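Local coordinates for protein alpha,alpha-trehalose-phosphate synthase (UDP-forming) (Burkholderia vietnamiensis, PDB 5TVG) that is a family 20 glycosyltransferase with the GT-B fold that binds uridine-5'-diphosphate and a magnesium ion, at residues 240-245 with 381-386; 256-261 with 359-364; 268-273 with 281-286; 285-290 with 301-306. One frame throughout, in Å; residues are numbered along the deposited sequence.

Interaction 1. Residues 240-245 with 381-386; sequences DAIAEA and YVASQD. With MG (magnesium ion), chain O.
I242 and A383 meet where helices 239-248 and 376-384 touch, and the fit is tightest between their methyl groups: I242 CG2 lies 3.5 Å from A383 CB, rather close for two carbons. The first torsion of I242 explains the choice of branch. With chi1 at -72°, CG2 stands anti to the backbone nitrogen and is driven into the neighbouring helix. The same methyl also presses on the hydroxyl of the next residue, I242 CG2 being 3.4 Å from S384 OG. That touch is purely van der Waals, for the hydroxyl is spent inside its own helix on E380 O. A243 adds a third point of closeness, its CA 3.7 Å from A383 O, so that small side chains let the two backbones come near.

On the outer side of helix 239-248 the contact loosens. D240 and E244 turn their CB atoms from the partner helix and lie exposed, although D240 OD1 still forms a salt bridge with R446.

On the other flank of 381-386, Q385 points away from helix 239-248 and its bent side chain divides the labour of one amide. OE1 binds the magnesium ion at 2.2 Å, while NE2 donates to Y381 O at 3.2 Å, nearly in the amide plane, and also to F359 O. NE2 also lies over the rim of one face of the Y381 ring. With R360 O and S362 O completing the protein ligands, a tight helix-helix seam thus backs onto a magnesium site built on helix ends, within the Rossmann-like half of a GT-B fold.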
# COMPACT_ATOMS: atom_id res chain seq x y z
N ASP A 240 15.15 30.20 -31.89
CA ASP A 240 15.68 29.96 -33.23
C ASP A 240 16.78 28.88 -33.24
O ASP A 240 16.94 28.18 -34.25
CB ASP A 240 16.16 31.28 -33.84
CG ASP A 240 15.01 32.33 -33.96
OD1 ASP A 240 13.84 31.96 -34.15
OD2 ASP A 240 15.28 33.54 -33.85
N ALA A 241 17.58 28.78 -32.17
CA ALA A 241 18.50 27.64 -32.06
C ALA A 241 17.71 26.34 -31.86
O ALA A 241 18.05 25.30 -32.43
CB ALA A 241 19.50 27.86 -30.92
N ILE A 242 16.64 26.38 -31.06
CA ILE A 242 15.79 25.19 -30.90
C ILE A 242 15.22 24.76 -32.24
O ILE A 242 15.18 23.56 -32.56
CB ILE A 242 14.68 25.46 -29.87
CG1 ILE A 242 15.35 25.51 -28.48
CG2 ILE A 242 13.56 24.36 -29.92
CD1 ILE A 242 14.55 26.14 -27.40
N ALA A 243 14.80 25.73 -33.06
CA ALA A 243 14.22 25.40 -34.36
C ALA A 243 15.23 24.68 -35.24
O ALA A 243 14.92 23.65 -35.85
CB ALA A 243 13.73 26.67 -35.06
N GLU A 244 16.45 25.20 -35.30
CA GLU A 244 17.48 24.57 -36.12
C GLU A 244 17.81 23.17 -35.63
O GLU A 244 17.95 22.24 -36.44
CB GLU A 244 18.73 25.43 -36.12
CG GLU A 244 19.79 24.88 -37.02
CD GLU A 244 20.62 25.99 -37.63
OE1 GLU A 244 21.84 26.08 -37.31
OE2 GLU A 244 20.02 26.78 -38.41
N ALA A 245 17.91 22.99 -34.32
CA ALA A 245 18.19 21.66 -33.80
C ALA A 245 17.07 20.70 -34.16
O ALA A 245 17.34 19.55 -34.54
CB ALA A 245 18.37 21.74 -32.28
N TYR A 381 8.81 23.35 -26.63
CA TYR A 381 7.83 22.76 -27.53
C TYR A 381 7.39 23.77 -28.58
O TYR A 381 7.31 23.44 -29.78
CB TYR A 381 6.60 22.23 -26.73
CG TYR A 381 5.59 21.60 -27.66
CD1 TYR A 381 5.70 20.27 -28.03
CD2 TYR A 381 4.58 22.36 -28.24
CE1 TYR A 381 4.79 19.68 -28.92
CE2 TYR A 381 3.67 21.79 -29.13
CZ TYR A 381 3.79 20.45 -29.47
OH TYR A 381 2.87 19.89 -30.37
N VAL A 382 7.05 24.99 -28.16
CA VAL A 382 6.63 26.01 -29.14
C VAL A 382 7.74 26.24 -30.16
O VAL A 382 7.51 26.21 -31.37
CB VAL A 382 6.25 27.32 -28.43
CG1 VAL A 382 6.14 28.48 -29.43
CG2 VAL A 382 4.96 27.12 -27.60
N ALA A 383 8.99 26.39 -29.68
CA ALA A 383 10.09 26.74 -30.58
C ALA A 383 10.41 25.66 -31.59
O ALA A 383 10.99 25.97 -32.64
CB ALA A 383 11.36 27.04 -29.79
N SER A 384 10.06 24.41 -31.31
CA SER A 384 10.40 23.33 -32.23
C SER A 384 9.48 23.29 -33.43
O SER A 384 9.80 22.60 -34.41
CB SER A 384 10.33 21.97 -31.51
OG SER A 384 11.24 21.90 -30.41
N GLN A 385 8.34 23.97 -33.37
CA GLN A 385 7.30 23.72 -34.36
C GLN A 385 7.66 24.32 -35.70
O GLN A 385 8.30 25.36 -35.80
CB GLN A 385 5.93 24.25 -33.90
CG GLN A 385 5.39 23.60 -32.62
CD GLN A 385 5.34 22.09 -32.72
OE1 GLN A 385 4.63 21.53 -33.58
NE2 GLN A 385 6.11 21.41 -31.87
N ASP A 386 7.17 23.69 -36.74
CA ASP A 386 7.20 24.27 -38.07
C ASP A 386 6.07 25.30 -38.20
O ASP A 386 4.89 24.93 -38.07
CB ASP A 386 7.04 23.16 -39.09
CG ASP A 386 7.09 23.65 -40.50
OD1 ASP A 386 7.13 24.88 -40.74
OD2 ASP A 386 7.08 22.78 -41.39
MG MG O . 4.48 19.66 -34.74
O HOH W 1 2.46 19.98 -36.26

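Interaction 2. Residues 256-261 with 359-364; sequences KMLRDA and FRMSQV. With MG (magnesium ion), chain O.
M361 runs out almost fully extended toward L258 and R259, its CG anti to the backbone nitrogen (chi1 -172°) and its chi2 near -168°, before the chain folds at chi3 and turns the terminal methyl aside. L258, whose CG is likewise anti to its own nitrogen, comes to meet it, and the two side chains cross obliquely. The sulfur does most of the touching: M361 SD is 4.2 Å from L258 CG and rests against the backbone of the opposing helix, 3.8 Å from R259 CA. Beyond the bend, M361 CE reaches L258 CD2, also at 4.2 Å. R259 offers CB to the sulfur and then leaves, its bent chain carrying the guanidinium off to G250 O.

The other side of the same short turn shows how a helix end can serve two purposes. While the M361 side chain packs outward, the carbonyls flanking it turn to the metal: R360 O binds magnesium at 2.1 Å and S362 O at 2.3 Å, with Q385 OE1 supplying a third protein oxygen. S362 OG donates to F359 O over 2.6 Å, which ties the turn back on the helix it leaves, and a further hydrogen bond joins this hydroxyl to Y381 OH.

L258 also packs on L338 of the second subunit, which places helix 253-262 between the body of its own chain and a neighbour. The chemistry across 256-261 and 359-364 is therefore dispersion between a polarisable thioether and a hydrocarbon surface, a contact without directional bonds, whereas 359-364 binds magnesium through two backbone carbonyls.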
# COMPACT_ATOMS: atom_id res chain seq x y z
N LYS A 256 12.98 8.64 -36.88
CA LYS A 256 12.38 7.82 -37.93
C LYS A 256 11.61 6.65 -37.32
O LYS A 256 10.54 6.29 -37.82
CB LYS A 256 13.46 7.31 -38.90
N MET A 257 12.13 6.05 -36.25
CA MET A 257 11.43 4.95 -35.60
C MET A 257 10.05 5.39 -35.16
O MET A 257 9.05 4.68 -35.39
CB MET A 257 12.23 4.43 -34.39
CG MET A 257 13.45 3.57 -34.73
SD MET A 257 14.50 3.22 -33.27
CE MET A 257 13.25 2.94 -32.01
N LEU A 258 9.97 6.57 -34.53
CA LEU A 258 8.68 7.06 -34.04
C LEU A 258 7.75 7.39 -35.20
O LEU A 258 6.60 6.94 -35.22
CB LEU A 258 8.90 8.29 -33.14
CG LEU A 258 7.59 8.87 -32.58
CD1 LEU A 258 6.77 7.80 -31.84
CD2 LEU A 258 7.90 10.03 -31.65
N ARG A 259 8.24 8.14 -36.19
CA ARG A 259 7.46 8.44 -37.39
C ARG A 259 6.89 7.18 -38.02
O ARG A 259 5.69 7.12 -38.34
CB ARG A 259 8.34 9.19 -38.40
CG ARG A 259 7.56 9.74 -39.60
CD ARG A 259 8.45 10.51 -40.60
NE ARG A 259 9.17 11.65 -40.02
CZ ARG A 259 10.50 11.73 -39.91
NH1 ARG A 259 11.26 10.73 -40.34
NH2 ARG A 259 11.07 12.82 -39.38
N ASP A 260 7.73 6.15 -38.21
CA ASP A 260 7.26 4.94 -38.88
C ASP A 260 6.25 4.17 -38.03
O ASP A 260 5.27 3.63 -38.56
CB ASP A 260 8.43 4.04 -39.27
CG ASP A 260 9.25 4.60 -40.41
OD1 ASP A 260 8.76 5.53 -41.09
OD2 ASP A 260 10.38 4.11 -40.65
N ALA A 261 6.46 4.11 -36.72
CA ALA A 261 5.53 3.38 -35.86
C ALA A 261 4.17 4.08 -35.79
O ALA A 261 3.14 3.42 -35.69
CB ALA A 261 6.11 3.24 -34.46
N PHE A 359 9.09 16.98 -30.58
CA PHE A 359 8.11 18.06 -30.42
C PHE A 359 7.60 18.53 -31.78
O PHE A 359 6.39 18.70 -31.96
CB PHE A 359 8.74 19.24 -29.67
CG PHE A 359 9.07 18.96 -28.23
CD1 PHE A 359 8.40 17.96 -27.53
CD2 PHE A 359 10.11 19.66 -27.59
CE1 PHE A 359 8.71 17.69 -26.21
CE2 PHE A 359 10.43 19.40 -26.28
CZ PHE A 359 9.73 18.41 -25.57
N ARG A 360 8.50 18.76 -32.73
CA ARG A 360 8.09 19.22 -34.06
C ARG A 360 7.16 18.23 -34.75
O ARG A 360 6.18 18.62 -35.39
CB ARG A 360 9.32 19.46 -34.91
CG ARG A 360 9.10 20.10 -36.26
CD ARG A 360 10.49 20.47 -36.83
NE ARG A 360 10.41 21.25 -38.05
CZ ARG A 360 10.50 22.57 -38.10
NH1 ARG A 360 10.66 23.28 -36.98
NH2 ARG A 360 10.42 23.19 -39.28
N MET A 361 7.47 16.93 -34.66
CA MET A 361 6.66 15.91 -35.32
C MET A 361 5.26 15.87 -34.74
O MET A 361 4.32 15.58 -35.47
CB MET A 361 7.34 14.53 -35.22
CG MET A 361 6.66 13.41 -36.04
SD MET A 361 7.33 11.77 -35.57
CE MET A 361 8.93 12.32 -34.99
N SER A 362 5.11 16.17 -33.45
CA SER A 362 3.84 16.01 -32.76
C SER A 362 2.82 17.07 -33.16
O SER A 362 3.16 18.14 -33.69
CB SER A 362 4.02 16.09 -31.25
OG SER A 362 4.48 17.38 -30.90
N GLN A 363 1.55 16.75 -32.88
CA GLN A 363 0.45 17.69 -33.04
C GLN A 363 0.12 18.42 -31.75
O GLN A 363 -0.42 19.53 -31.80
CB GLN A 363 -0.83 16.94 -33.52
CG GLN A 363 -0.77 16.53 -35.00
CD GLN A 363 0.38 15.52 -35.33
OE1 GLN A 363 0.49 14.45 -34.75
NE2 GLN A 363 1.25 15.92 -36.24
N VAL A 364 0.45 17.85 -30.60
CA VAL A 364 0.09 18.43 -29.31
C VAL A 364 1.27 18.33 -28.35
O VAL A 364 1.88 17.26 -28.22
CB VAL A 364 -1.13 17.72 -28.68
CG1 VAL A 364 -1.48 18.34 -27.34
CG2 VAL A 364 -2.33 17.73 -29.64
MG MG O . 4.48 19.66 -34.74
O HOH W 1 2.46 19.98 -36.26

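Interaction 3. Residues 268-273 with 281-286; sequences VMSVDR and VERFQS. With UDP (uridine-5'-diphosphate), chain I.
R283 reaches D272 inside a beta-alpha-beta crossover, in which helix 280-293 links the neighbouring parallel strands 266-271 and 301-306 of the Rossmann-like sheet. Directly after D272, R273 turns to the ligand, its NE donating to UDP O3B at 2.7 Å and its NH2 to UDP O2B at 2.9 Å. At the start of 281-286, V281 packs on helix 315-335, and E282 touches H416 of helix 416-428. R283 then carries the contact. Its CG is anti to the backbone nitrogen (chi1 -170°) and a bend at chi3 delivers the guanidinium end-on to the carboxylate: NH2 donates to D272 OD1 at 2.6 Å and NH1 to D272 OD2 at 2.8 Å. Both oxygens lie close to the guanidinium plane, yet the nitrogens meet them from above the carboxylate plane, the two groups being twisted 52° apart. S270 OG, bonded to Y366 O, lies 3.2 Å from R283 NH2. T368 OG1 takes R283 NE, and Q305 NE2 donates to D272 OD1, so both members of this buried ion pair have further partners. F284 packs on L324 and I331, and Q285 bonds to E327. Finally, S286 OG and S286 N reach E282 O from opposite faces of its carbonyl plane, the hydroxyl at 2.9 Å.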
# COMPACT_ATOMS: atom_id res chain seq x y z
N VAL A 268 0.58 12.93 -29.47
CA VAL A 268 0.60 13.80 -28.30
C VAL A 268 1.89 13.49 -27.57
O VAL A 268 2.19 12.32 -27.29
CB VAL A 268 -0.63 13.57 -27.39
CG1 VAL A 268 -0.56 14.49 -26.17
CG2 VAL A 268 -1.97 13.79 -28.14
N MET A 269 2.69 14.52 -27.33
CA MET A 269 4.04 14.40 -26.82
C MET A 269 4.18 15.06 -25.45
O MET A 269 3.77 16.21 -25.26
CB MET A 269 5.01 15.03 -27.82
CG MET A 269 6.38 14.69 -27.50
SD MET A 269 6.83 13.05 -28.04
CE MET A 269 8.32 13.04 -27.07
N SER A 270 4.82 14.36 -24.51
CA SER A 270 5.17 14.90 -23.20
C SER A 270 6.60 14.51 -22.88
O SER A 270 7.01 13.39 -23.17
CB SER A 270 4.26 14.37 -22.09
OG SER A 270 2.98 14.92 -22.18
N VAL A 271 7.35 15.43 -22.27
CA VAL A 271 8.68 15.16 -21.71
C VAL A 271 8.73 15.78 -20.32
O VAL A 271 8.51 17.00 -20.17
CB VAL A 271 9.83 15.73 -22.58
CG1 VAL A 271 11.17 15.50 -21.85
CG2 VAL A 271 9.88 15.05 -23.96
N ASP A 272 9.00 14.95 -19.30
CA ASP A 272 9.00 15.41 -17.91
C ASP A 272 9.95 14.53 -17.10
O ASP A 272 9.92 13.31 -17.25
CB ASP A 272 7.61 15.31 -17.25
CG ASP A 272 6.51 16.03 -18.01
OD1 ASP A 272 6.16 15.61 -19.13
OD2 ASP A 272 5.96 17.02 -17.47
N ARG A 273 10.70 15.12 -16.17
CA ARG A 273 11.24 14.29 -15.08
C ARG A 273 10.07 13.64 -14.33
O ARG A 273 8.95 14.17 -14.29
CB ARG A 273 12.08 15.10 -14.08
CG ARG A 273 13.45 15.65 -14.57
CD ARG A 273 14.13 16.53 -13.46
NE ARG A 273 13.25 17.64 -13.07
CZ ARG A 273 12.58 17.71 -11.91
NH1 ARG A 273 12.71 16.76 -10.99
NH2 ARG A 273 11.74 18.74 -11.69
N VAL A 281 0.06 11.56 -13.33
CA VAL A 281 -1.11 10.68 -13.15
C VAL A 281 -2.36 11.36 -13.69
O VAL A 281 -3.12 10.79 -14.48
CB VAL A 281 -1.28 10.28 -11.67
CG1 VAL A 281 -2.58 9.44 -11.44
CG2 VAL A 281 -0.07 9.55 -11.17
N GLU A 282 -2.59 12.61 -13.27
CA GLU A 282 -3.72 13.37 -13.79
C GLU A 282 -3.66 13.45 -15.30
O GLU A 282 -4.67 13.28 -16.00
CB GLU A 282 -3.73 14.78 -13.19
CG GLU A 282 -4.01 14.81 -11.68
CD GLU A 282 -2.81 14.51 -10.83
OE1 GLU A 282 -2.97 14.49 -9.59
OE2 GLU A 282 -1.70 14.29 -11.38
N ARG A 283 -2.45 13.61 -15.82
CA ARG A 283 -2.25 13.69 -17.25
C ARG A 283 -2.66 12.39 -17.94
O ARG A 283 -3.41 12.40 -18.92
CB ARG A 283 -0.79 14.04 -17.53
CG ARG A 283 -0.53 14.38 -18.96
CD ARG A 283 0.95 14.68 -19.21
NE ARG A 283 1.46 15.73 -18.34
CZ ARG A 283 2.74 16.06 -18.31
NH1 ARG A 283 3.16 17.02 -17.49
NH2 ARG A 283 3.60 15.40 -19.10
N PHE A 284 -2.19 11.25 -17.42
CA PHE A 284 -2.56 9.96 -18.01
C PHE A 284 -4.07 9.74 -17.92
O PHE A 284 -4.70 9.32 -18.90
CB PHE A 284 -1.83 8.80 -17.29
CG PHE A 284 -0.39 8.63 -17.68
CD1 PHE A 284 0.36 9.70 -18.18
CD2 PHE A 284 0.23 7.40 -17.52
CE1 PHE A 284 1.69 9.54 -18.52
CE2 PHE A 284 1.57 7.22 -17.86
CZ PHE A 284 2.31 8.29 -18.35
N GLN A 285 -4.65 9.96 -16.75
CA GLN A 285 -6.08 9.69 -16.59
C GLN A 285 -6.93 10.58 -17.49
O GLN A 285 -7.99 10.16 -17.92
CB GLN A 285 -6.48 9.82 -15.12
CG GLN A 285 -5.83 8.76 -14.26
CD GLN A 285 -6.04 8.97 -12.79
OE1 GLN A 285 -6.33 10.07 -12.35
NE2 GLN A 285 -5.89 7.91 -12.00
N SER A 286 -6.46 11.81 -17.80
CA SER A 286 -7.24 12.71 -18.66
C SER A 286 -7.19 12.26 -20.11
O SER A 286 -8.17 12.42 -20.85
CB SER A 286 -6.74 14.14 -18.53
OG SER A 286 -6.95 14.61 -17.21
N1 UDP I . 15.31 17.52 -20.65
C2 UDP I . 16.19 16.83 -21.47
N3 UDP I . 16.01 15.47 -21.50
C4 UDP I . 15.06 14.74 -20.81
C5 UDP I . 14.18 15.53 -19.97
C6 UDP I . 14.35 16.87 -19.92
O2 UDP I . 17.05 17.38 -22.13
O4 UDP I . 15.03 13.50 -20.94
C1' UDP I . 15.48 18.99 -20.58
C2' UDP I . 14.42 19.84 -21.28
O2' UDP I . 14.84 20.05 -22.61
C3' UDP I . 14.51 21.14 -20.50
C4' UDP I . 14.81 20.66 -19.09
O4' UDP I . 15.47 19.38 -19.22
O3' UDP I . 15.49 22.07 -20.98
C5' UDP I . 13.55 20.44 -18.29
O5' UDP I . 13.39 21.67 -17.58
PA UDP I . 11.97 22.20 -17.19
O1A UDP I . 12.16 23.64 -16.86
O2A UDP I . 10.94 21.85 -18.24
O3A UDP I . 11.60 21.39 -15.87
PB UDP I . 12.60 20.86 -14.76
O1B UDP I . 13.67 21.95 -14.66
O2B UDP I . 11.82 21.00 -13.46
O3B UDP I . 13.08 19.48 -15.06

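Interaction 4. Residues 285-290 with 301-306; sequences QSFERM and VSFVQI
Helix 285-290 runs back over strand 301-306 almost exactly antiparallel, at 177°, with 10.7 Å between the two axes and F287 opposite F303. Side chains alternate along the strand: V301 and F303 point to the helix, while the intervening S302 points away. F287 fills the gap. Its CG is anti to its backbone nitrogen, as is that of F303, and the two side chains run antiparallel alongside one another, so that each ring lies beside the root of the other. F303 CB is thereby set over the centre of the F287 ring, 3.6 Å from its centroid and only 13° off the ring normal, a CH-pi contact. The F303 ring itself then turns an edge toward the same phenyl face, in an edge-to-face pair with centroids 5.3 Å apart and planes at 61°. F303 CD2 is its leading atom, 3.9 Å from F287 CG.

Toward the beginning of the strand the packing becomes aliphatic and less close. V301 CG1 is 4.3 Å from M290 CE and 4.5 Å from F287 CE1, linking the M290 methyl to the F287 ring. I343, on the neighbouring strand 343-346, touches both phenylalanines, and Y366 meets the F303 ring.

Here the alpha-beta layers of a Rossmann-like domain are joined by a wholly buried apolar interface, and dispersion and weak CH-pi attraction provide its cohesion.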
# COMPACT_ATOMS: atom_id res chain seq x y z
N GLN A 285 -4.65 9.96 -16.75
CA GLN A 285 -6.08 9.69 -16.59
C GLN A 285 -6.93 10.58 -17.49
O GLN A 285 -7.99 10.16 -17.92
CB GLN A 285 -6.48 9.82 -15.12
CG GLN A 285 -5.83 8.76 -14.26
CD GLN A 285 -6.04 8.97 -12.79
OE1 GLN A 285 -6.33 10.07 -12.35
NE2 GLN A 285 -5.89 7.91 -12.00
N SER A 286 -6.46 11.81 -17.80
CA SER A 286 -7.24 12.71 -18.66
C SER A 286 -7.19 12.26 -20.11
O SER A 286 -8.17 12.42 -20.85
CB SER A 286 -6.74 14.14 -18.53
OG SER A 286 -6.95 14.61 -17.21
N PHE A 287 -6.04 11.74 -20.55
CA PHE A 287 -5.98 11.13 -21.87
C PHE A 287 -6.89 9.91 -21.93
O PHE A 287 -7.56 9.67 -22.94
CB PHE A 287 -4.54 10.75 -22.18
CG PHE A 287 -4.35 10.13 -23.54
CD1 PHE A 287 -4.50 10.89 -24.69
CD2 PHE A 287 -4.03 8.78 -23.67
CE1 PHE A 287 -4.32 10.33 -25.96
CE2 PHE A 287 -3.86 8.21 -24.92
CZ PHE A 287 -3.99 8.98 -26.06
N GLU A 288 -6.92 9.11 -20.87
CA GLU A 288 -7.88 8.02 -20.79
C GLU A 288 -9.31 8.56 -20.91
O GLU A 288 -10.12 8.05 -21.69
CB GLU A 288 -7.67 7.25 -19.49
CG GLU A 288 -8.71 6.16 -19.26
CD GLU A 288 -8.73 5.64 -17.85
OE1 GLU A 288 -8.19 6.31 -16.94
OE2 GLU A 288 -9.33 4.57 -17.63
N ARG A 289 -9.62 9.61 -20.16
CA ARG A 289 -10.95 10.19 -20.23
C ARG A 289 -11.27 10.67 -21.64
O ARG A 289 -12.37 10.45 -22.14
CB ARG A 289 -11.08 11.35 -19.26
CG ARG A 289 -12.46 11.99 -19.24
CD ARG A 289 -12.50 13.10 -18.24
NE ARG A 289 -12.35 12.59 -16.89
CZ ARG A 289 -13.34 12.39 -16.04
NH1 ARG A 289 -14.60 12.67 -16.41
NH2 ARG A 289 -13.06 11.94 -14.82
N MET A 290 -10.29 11.24 -22.34
CA MET A 290 -10.56 11.64 -23.72
C MET A 290 -10.86 10.43 -24.59
O MET A 290 -11.76 10.48 -25.44
CB MET A 290 -9.40 12.40 -24.31
CG MET A 290 -9.75 13.02 -25.64
SD MET A 290 -8.34 13.32 -26.72
CE MET A 290 -7.95 11.65 -27.22
N VAL A 301 -4.65 8.16 -32.44
CA VAL A 301 -3.72 9.06 -31.76
C VAL A 301 -2.91 8.26 -30.74
O VAL A 301 -3.39 7.27 -30.17
CB VAL A 301 -4.50 10.23 -31.12
CG1 VAL A 301 -5.57 9.70 -30.19
CG2 VAL A 301 -3.56 11.18 -30.39
N SER A 302 -1.66 8.67 -30.53
CA SER A 302 -0.78 8.04 -29.56
C SER A 302 -0.18 9.09 -28.63
O SER A 302 0.20 10.17 -29.07
CB SER A 302 0.35 7.23 -30.23
OG SER A 302 -0.16 6.01 -30.78
N PHE A 303 -0.15 8.75 -27.34
CA PHE A 303 0.42 9.60 -26.30
C PHE A 303 1.78 9.01 -25.93
O PHE A 303 1.86 7.90 -25.40
CB PHE A 303 -0.55 9.68 -25.11
CG PHE A 303 -0.02 10.48 -23.93
CD1 PHE A 303 1.02 11.41 -24.09
CD2 PHE A 303 -0.59 10.33 -22.67
CE1 PHE A 303 1.51 12.13 -23.02
CE2 PHE A 303 -0.13 11.05 -21.59
CZ PHE A 303 0.94 11.97 -21.78
N VAL A 304 2.85 9.74 -26.25
CA VAL A 304 4.22 9.36 -25.90
C VAL A 304 4.62 10.17 -24.67
O VAL A 304 4.58 11.40 -24.70
CB VAL A 304 5.21 9.59 -27.05
CG1 VAL A 304 6.69 9.46 -26.54
CG2 VAL A 304 4.95 8.62 -28.22
N GLN A 305 4.97 9.49 -23.58
CA GLN A 305 5.46 10.15 -22.38
C GLN A 305 6.89 9.67 -22.12
O GLN A 305 7.10 8.52 -21.70
CB GLN A 305 4.59 9.86 -21.16
CG GLN A 305 5.20 10.37 -19.83
CD GLN A 305 5.09 11.88 -19.66
OE1 GLN A 305 3.99 12.44 -19.64
NE2 GLN A 305 6.25 12.57 -19.56
N ILE A 306 7.85 10.54 -22.36
CA ILE A 306 9.23 10.33 -21.96
C ILE A 306 9.35 10.90 -20.56
O ILE A 306 9.05 12.08 -20.34
CB ILE A 306 10.20 11.01 -22.93
CG1 ILE A 306 10.13 10.30 -24.29
CG2 ILE A 306 11.63 11.04 -22.34
CD1 ILE A 306 10.84 11.02 -25.39

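Interactions 3 and 4 are successive steps of one crossover: their centres are 7 Å apart, they share Q285 and S286, and their strands are joined by probable hydrogen bonds such as V268 N to S302 O at 2.8 Å. Interaction 2 leans on the other edge of strand 266-271, with V364 O 3.0 Å from M269 N, and on interaction 1, where R360 NH1 approaches S384 O to 2.8 Å. Interactions 1 and 2 thus build the magnesium site together, their centres 15 Å apart. Interaction 3 supplies V271 and R273 to the UDP pocket, and the I242 side chain of interaction 1 is about 8 Å from the same ligand. Interaction 4 touches neither ligand.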